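PDB 2O3I: DUF917 domain-containing protein from Chromobacterium violaceum, which is of unknown function but belongs to the S-Me-THD-like (DUF917) family, with both its N-terminal and C-terminal domains. Local coordinates for residues K231-A235 with F250-L255. The protein carries 2 engineered substitutions. Sequence-based numbering, arbitrary orientation.
Sequences KLGRA and FLRREL
Lys-231 reaches across from helix 225-237 and donates two hydrogen bonds from NZ: one to Glu-254 OE2 at 2.9 Å, which is also a salt bridge, and one to Glu-254 O at 3.0 Å. Its side chain is fully extended, all four chi angles t, which suits the 11.6 Å between the axes of the two segments; Glu-254 folds back (chi1 m, chi2 m), so its carboxylate and its own carbonyl meet the same ammonium. Residues 231-235 are regular helix (phi/psi near -64/-41), whereas Glu-254 has -96/-28 and Leu-255 -121/3. The lysine methylenes also serve: CD lies 3.9 Å from Leu-255 CD2. Next to the ion pair, Phe-250 (chi1 t, chi2 84°) projects its ring against one turn of residues 231-235, CE1 3.6 Å from Ala-235 CB and CE2 3.8 Å from Leu-232 CA; the small alanine lets the ring come close to the backbone. Leu-232 (chi1 t, chi2 p) adds CD1 at 3.9 Å from Phe-250 CE2, and Phe-20 touches both Leu-232 and Leu-255. The segments, at 124° between their N-to-C directions and with Leu-232 and Leu-251 CA atoms 8.1 Å apart, belong to two helices consecutive in the chain, 225-237 and 244-255, that cross obliquely within the S-Me-THD-like C-terminal domain. An exposed ion pair thus borders an apolar interface, its lysine joining charge, backbone carbonyl and hydrocarbon in one contact.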
loop_
_atom_site.group_PDB
_atom_site.type_symbol
_atom_site.label_atom_id
_atom_site.label_comp_id
_atom_site.label_asym_id
_atom_site.label_seq_id
_atom_site.Cartn_x
_atom_site.Cartn_y
_atom_site.Cartn_z
ATOM N N LYS A 231 -22.471 -20.096 -23.690
ATOM C CA LYS A 231 -23.692 -20.671 -24.237
ATOM C C LYS A 231 -24.864 -19.703 -24.104
ATOM O O LYS A 231 -25.670 -19.561 -25.034
ATOM C CB LYS A 231 -24.015 -21.996 -23.541
ATOM C CG LYS A 231 -25.240 -22.699 -24.113
ATOM C CD LYS A 231 -25.407 -24.101 -23.549
ATOM C CE LYS A 231 -26.674 -24.753 -24.079
ATOM N NZ LYS A 231 -26.912 -26.069 -23.417
ATOM N N LEU A 232 -24.962 -19.027 -22.961
ATOM C CA LEU A 232 -26.048 -18.068 -22.758
ATOM C C LEU A 232 -25.867 -16.866 -23.683
ATOM O O LEU A 232 -26.831 -16.367 -24.287
ATOM C CB LEU A 232 -26.089 -17.595 -21.302
ATOM C CG LEU A 232 -26.945 -16.355 -21.009
ATOM C CD1 LEU A 232 -28.393 -16.628 -21.378
ATOM C CD2 LEU A 232 -26.835 -15.980 -19.535
ATOM N N GLY A 233 -24.623 -16.405 -23.778
ATOM C CA GLY A 233 -24.308 -15.266 -24.618
ATOM C C GLY A 233 -24.682 -15.503 -26.067
ATOM O O GLY A 233 -25.218 -14.619 -26.732
ATOM N N ARG A 234 -24.388 -16.700 -26.562
ATOM C CA ARG A 234 -24.715 -17.047 -27.933
ATOM C C ARG A 234 -26.223 -16.954 -28.150
ATOM O O ARG A 234 -26.676 -16.433 -29.167
ATOM C CB ARG A 234 -24.211 -18.460 -28.255
ATOM C CG ARG A 234 -22.719 -18.506 -28.571
ATOM C CD ARG A 234 -22.195 -19.931 -28.713
ATOM N NE ARG A 234 -20.810 -19.927 -29.184
ATOM C CZ ARG A 234 -20.048 -21.009 -29.302
ATOM N NH1 ARG A 234 -20.525 -22.204 -28.982
ATOM N NH2 ARG A 234 -18.808 -20.895 -29.754
ATOM N N ALA A 235 -26.996 -17.449 -27.191
ATOM C CA ALA A 235 -28.447 -17.408 -27.307
ATOM C C ALA A 235 -28.944 -15.959 -27.270
ATOM O O ALA A 235 -29.914 -15.610 -27.939
ATOM C CB ALA A 235 -29.081 -18.216 -26.183
ATOM N N PHE A 250 -34.870 -20.705 -20.759
ATOM C CA PHE A 250 -33.534 -21.067 -21.246
ATOM C C PHE A 250 -32.638 -21.561 -20.119
ATOM O O PHE A 250 -31.976 -22.600 -20.236
ATOM C CB PHE A 250 -32.855 -19.866 -21.924
ATOM C CG PHE A 250 -31.508 -20.188 -22.534
ATOM C CD1 PHE A 250 -31.418 -20.741 -23.808
ATOM C CD2 PHE A 250 -30.333 -19.970 -21.819
ATOM C CE1 PHE A 250 -30.180 -21.070 -24.357
ATOM C CE2 PHE A 250 -29.098 -20.299 -22.361
ATOM C CZ PHE A 250 -29.020 -20.850 -23.631
ATOM N N LEU A 251 -32.609 -20.800 -19.032
ATOM C CA LEU A 251 -31.792 -21.146 -17.880
ATOM C C LEU A 251 -32.117 -22.534 -17.358
ATOM O O LEU A 251 -31.223 -23.321 -17.059
ATOM C CB LEU A 251 -31.999 -20.128 -16.759
ATOM C CG LEU A 251 -31.468 -18.703 -16.970
ATOM C CD1 LEU A 251 -32.030 -17.793 -15.879
ATOM C CD2 LEU A 251 -29.948 -18.693 -16.943
ATOM N N ARG A 252 -33.409 -22.826 -17.257
ATOM C CA ARG A 252 -33.859 -24.107 -16.742
ATOM C C ARG A 252 -33.591 -25.269 -17.691
ATOM O O ARG A 252 -32.987 -26.271 -17.300
ATOM C CB ARG A 252 -35.353 -24.035 -16.421
ATOM C CG ARG A 252 -35.898 -25.270 -15.733
ATOM C CD ARG A 252 -37.398 -25.165 -15.514
ATOM N NE ARG A 252 -38.135 -25.054 -16.774
ATOM C CZ ARG A 252 -38.542 -23.911 -17.322
ATOM N NH1 ARG A 252 -38.294 -22.749 -16.725
ATOM N NH2 ARG A 252 -39.198 -23.933 -18.478
ATOM N N ARG A 253 -34.029 -25.120 -18.939
ATOM C CA ARG A 253 -33.877 -26.160 -19.956
ATOM C C ARG A 253 -32.473 -26.330 -20.546
ATOM O O ARG A 253 -32.043 -27.452 -20.799
ATOM C CB ARG A 253 -34.866 -25.900 -21.098
ATOM C CG ARG A 253 -36.316 -25.810 -20.646
ATOM C CD ARG A 253 -37.231 -25.377 -21.786
ATOM N NE ARG A 253 -38.602 -25.162 -21.328
ATOM C CZ ARG A 253 -39.547 -24.554 -22.041
ATOM N NH1 ARG A 253 -39.275 -24.097 -23.258
ATOM N NH2 ARG A 253 -40.762 -24.393 -21.532
ATOM N N GLU A 254 -31.764 -25.228 -20.764
ATOM C CA GLU A 254 -30.432 -25.299 -21.353
ATOM C C GLU A 254 -29.241 -25.296 -20.395
ATOM O O GLU A 254 -28.193 -25.844 -20.722
ATOM C CB GLU A 254 -30.257 -24.171 -22.370
ATOM C CG GLU A 254 -31.153 -24.299 -23.583
ATOM C CD GLU A 254 -30.782 -25.478 -24.461
ATOM O OE1 GLU A 254 -31.517 -25.745 -25.434
ATOM O OE2 GLU A 254 -29.757 -26.136 -24.185
ATOM N N LEU A 255 -29.382 -24.677 -19.227
ATOM C CA LEU A 255 -28.277 -24.638 -18.274
ATOM C C LEU A 255 -28.634 -25.277 -16.931
ATOM O O LEU A 255 -27.830 -25.282 -16.002
ATOM C CB LEU A 255 -27.810 -23.191 -18.067
ATOM C CG LEU A 255 -27.308 -22.492 -19.335
ATOM C CD1 LEU A 255 -27.121 -21.006 -19.068
ATOM C CD2 LEU A 255 -26.017 -23.131 -19.808
#